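Local coordinates for protein CD38 molecule (Bos taurus, PDB 3P5S) that belongs to the ADP-ribosyl cyclase family of ecto-proteins and binds AVU in a pocket of this structure, at residues A[115-120]-A[186-191]. Residues are numbered along the deposited sequence; the frame is centred on the assembly and turned at random.
Sequences QVFWSK and ERFAES. With AVU ([(2R,3S,4R,5R)-5-(6-amino-9H-purin-9-yl)-3,4-dihydroxytetrahydrofuran-2-yl]methyl [(2R,3R,4R)-4-fluoro-3-hydroxytetrahydrofuran-2-yl]methyl dihydrogen diphosphate), chain E.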
# COMPACT_ATOMS: atom_id res chain seq x y z
N GLN A 115 3.90 8.09 -9.17
CA GLN A 115 3.76 7.13 -8.09
C GLN A 115 4.22 7.69 -6.76
O GLN A 115 5.29 8.35 -6.66
CB GLN A 115 4.54 5.85 -8.42
CG GLN A 115 4.17 4.68 -7.51
CD GLN A 115 4.62 3.34 -8.06
OE1 GLN A 115 4.87 3.20 -9.25
NE2 GLN A 115 4.74 2.36 -7.19
N VAL A 116 3.42 7.43 -5.73
CA VAL A 116 3.72 7.93 -4.39
C VAL A 116 3.65 6.83 -3.33
O VAL A 116 2.64 6.14 -3.19
CB VAL A 116 2.76 9.09 -3.99
CG1 VAL A 116 3.03 9.54 -2.54
CG2 VAL A 116 2.92 10.25 -4.97
N PHE A 117 4.74 6.66 -2.59
CA PHE A 117 4.78 5.76 -1.44
C PHE A 117 4.62 6.55 -0.15
O PHE A 117 4.81 7.77 -0.15
CB PHE A 117 6.12 5.02 -1.38
CG PHE A 117 6.39 4.13 -2.56
CD1 PHE A 117 6.10 2.78 -2.51
CD2 PHE A 117 6.94 4.65 -3.72
CE1 PHE A 117 6.33 1.96 -3.58
CE2 PHE A 117 7.18 3.82 -4.82
CZ PHE A 117 6.89 2.47 -4.74
N TRP A 118 4.29 5.87 0.94
CA TRP A 118 4.21 6.51 2.24
C TRP A 118 4.48 5.48 3.33
O TRP A 118 4.39 4.28 3.11
CB TRP A 118 2.82 7.13 2.45
CG TRP A 118 1.70 6.16 2.19
CD1 TRP A 118 1.07 5.94 1.00
CD2 TRP A 118 1.11 5.24 3.13
NE1 TRP A 118 0.10 4.98 1.14
CE2 TRP A 118 0.11 4.52 2.43
CE3 TRP A 118 1.31 4.97 4.49
CZ2 TRP A 118 -0.67 3.53 3.04
CZ3 TRP A 118 0.52 3.99 5.11
CH2 TRP A 118 -0.46 3.30 4.39
N SER A 119 4.79 5.97 4.53
CA SER A 119 5.03 5.12 5.67
C SER A 119 4.77 6.00 6.88
O SER A 119 5.45 7.01 7.06
CB SER A 119 6.48 4.62 5.66
OG SER A 119 6.60 3.47 6.48
N LYS A 120 3.77 5.63 7.68
CA LYS A 120 3.35 6.39 8.85
C LYS A 120 2.79 7.78 8.52
O LYS A 120 2.77 8.66 9.37
CB LYS A 120 4.50 6.53 9.85
CG LYS A 120 5.55 5.44 9.76
CD LYS A 120 5.17 4.23 10.57
CE LYS A 120 6.03 3.04 10.20
NZ LYS A 120 5.58 1.80 10.86
N GLU A 186 4.53 -5.11 -3.11
CA GLU A 186 5.69 -5.61 -3.84
C GLU A 186 5.54 -5.34 -5.33
O GLU A 186 6.44 -4.78 -5.97
CB GLU A 186 5.91 -7.11 -3.61
CG GLU A 186 7.24 -7.58 -4.17
CD GLU A 186 7.36 -9.10 -4.26
OE1 GLU A 186 6.89 -9.81 -3.35
OE2 GLU A 186 7.93 -9.57 -5.26
N ARG A 187 4.39 -5.75 -5.89
CA ARG A 187 4.11 -5.52 -7.30
C ARG A 187 4.04 -4.04 -7.64
O ARG A 187 4.51 -3.64 -8.71
CB ARG A 187 2.82 -6.21 -7.73
CG ARG A 187 2.79 -7.70 -7.47
CD ARG A 187 3.50 -8.52 -8.58
NE ARG A 187 3.39 -7.90 -9.91
CZ ARG A 187 2.67 -8.39 -10.92
NH1 ARG A 187 1.98 -9.51 -10.77
NH2 ARG A 187 2.62 -7.76 -12.09
N PHE A 188 3.45 -3.24 -6.75
CA PHE A 188 3.42 -1.80 -6.86
C PHE A 188 4.85 -1.25 -7.03
O PHE A 188 5.10 -0.39 -7.87
CB PHE A 188 2.79 -1.25 -5.57
CG PHE A 188 2.53 0.25 -5.55
CD1 PHE A 188 1.70 0.87 -6.47
CD2 PHE A 188 3.02 1.00 -4.50
CE1 PHE A 188 1.42 2.25 -6.38
CE2 PHE A 188 2.74 2.37 -4.39
CZ PHE A 188 1.94 3.00 -5.33
N ALA A 189 5.78 -1.70 -6.20
CA ALA A 189 7.14 -1.16 -6.21
C ALA A 189 7.91 -1.66 -7.42
O ALA A 189 8.72 -0.94 -7.99
CB ALA A 189 7.88 -1.54 -4.90
N GLU A 190 7.68 -2.92 -7.79
CA GLU A 190 8.36 -3.49 -8.95
C GLU A 190 8.01 -2.79 -10.26
O GLU A 190 8.81 -2.82 -11.19
CB GLU A 190 8.11 -5.01 -9.06
CG GLU A 190 8.71 -5.80 -7.90
CD GLU A 190 8.31 -7.27 -7.90
OE1 GLU A 190 7.41 -7.66 -8.67
OE2 GLU A 190 8.92 -8.04 -7.12
N SER A 191 6.81 -2.18 -10.33
CA SER A 191 6.34 -1.60 -11.58
C SER A 191 6.65 -0.10 -11.68
O SER A 191 6.49 0.51 -12.74
CB SER A 191 4.83 -1.84 -11.74
OG SER A 191 4.13 -1.19 -10.71
N1 AVU E . -5.63 0.08 3.44
C2 AVU E . -5.58 -0.55 4.63
N3 AVU E . -4.39 -0.98 5.09
C4 AVU E . -3.25 -0.80 4.39
C5 AVU E . -3.27 -0.17 3.17
C6 AVU E . -4.50 0.27 2.71
N6 AVU E . -4.59 0.94 1.44
N7 AVU E . -1.99 -0.14 2.71
C8 AVU E . -1.20 -0.76 3.62
N9 AVU E . -1.98 -1.16 4.66
PA AVU E . 2.71 1.79 8.07
PB AVU E . 3.91 0.83 5.71
C1' AVU E . -1.63 -1.84 5.90
O1A AVU E . 3.78 1.47 9.08
O1B AVU E . 3.91 -0.49 6.46
C1R AVU E . 2.63 0.00 0.74
C2' AVU E . -0.45 -2.74 5.83
O2' AVU E . -0.76 -4.01 6.34
O2A AVU E . 2.01 3.11 8.36
O2B AVU E . 5.26 1.23 5.17
C2R AVU E . 2.33 1.36 0.20
F2R AVU E . 1.02 1.53 0.34
C3' AVU E . 0.58 -2.09 6.62
O3' AVU E . 1.28 -3.00 7.37
O3A AVU E . 3.35 1.98 6.64
C3R AVU E . 2.97 2.30 1.07
O3R AVU E . 3.96 3.02 0.39
C4' AVU E . -0.11 -1.00 7.45
O4' AVU E . -1.43 -0.93 7.02
C4R AVU E . 3.56 1.51 2.19
O4R AVU E . 3.59 0.15 1.72
C5' AVU E . 0.58 0.39 7.39
O5' AVU E . 1.77 0.51 8.11
C5R AVU E . 2.81 1.67 3.47
O5R AVU E . 2.89 0.69 4.46
O HOH W 1 3.67 1.36 -10.89
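The ring of Phe-188 takes the side-chain amide of Gln-115 on one face, NE2 standing 3.2 Å above the plane over its centre, and meets Val-116 O at its edge, in plane. Phe-117 in turn receives Phe-188 CE2 over one of its faces, offset toward the rim, while Ala-189 CA and AVU O3R lie at its edge, near the plane. The two phenyl groups thus form an offset edge-to-face pair, with centroids 5.0 Å apart and planes at 60°; the closest approach is Phe-117 CE1 to Phe-188 CD2, 3.6 Å. Gln-115 is extended from CB outward, its CG pointing away from its own N (chi1 -166°), which carries the amide to the helix. There its NE2 donates to Phe-188 O at 2.9 Å, a nearly straight bond (163°) that lies close to the plane of the amide but arrives from above the carbonyl plane. NE2 thus packs over the ring while donating to the carbonyl of the same residue. The amide oxygen, OE1, accepts from a water also hydrogen-bonded to Ser-191 OG; together with the NE2 bond, this sets which way round the amide lies.

Strand 115-119 is an outermost strand of the four-stranded parallel sheet of this ADP-ribosyl cyclase fold, and the contact packs it against the C-terminal part of helix 176-191. Val-196 and Val-198 of the adjoining strand also touch Phe-117, and Glu-218 touches both phenylalanines.

Beyond Phe-117 the chain meets the ligand. Trp-118 N donates to AVU O3R at 2.9 Å, and AVU C5R sits over one face of the indole. Ser-119 OG donates a hydrogen bond to O2B on one phosphate of AVU, whereas Lys-120 NZ donates to O1A on the other at 2.6 Å and also forms a salt bridge with Asp-209.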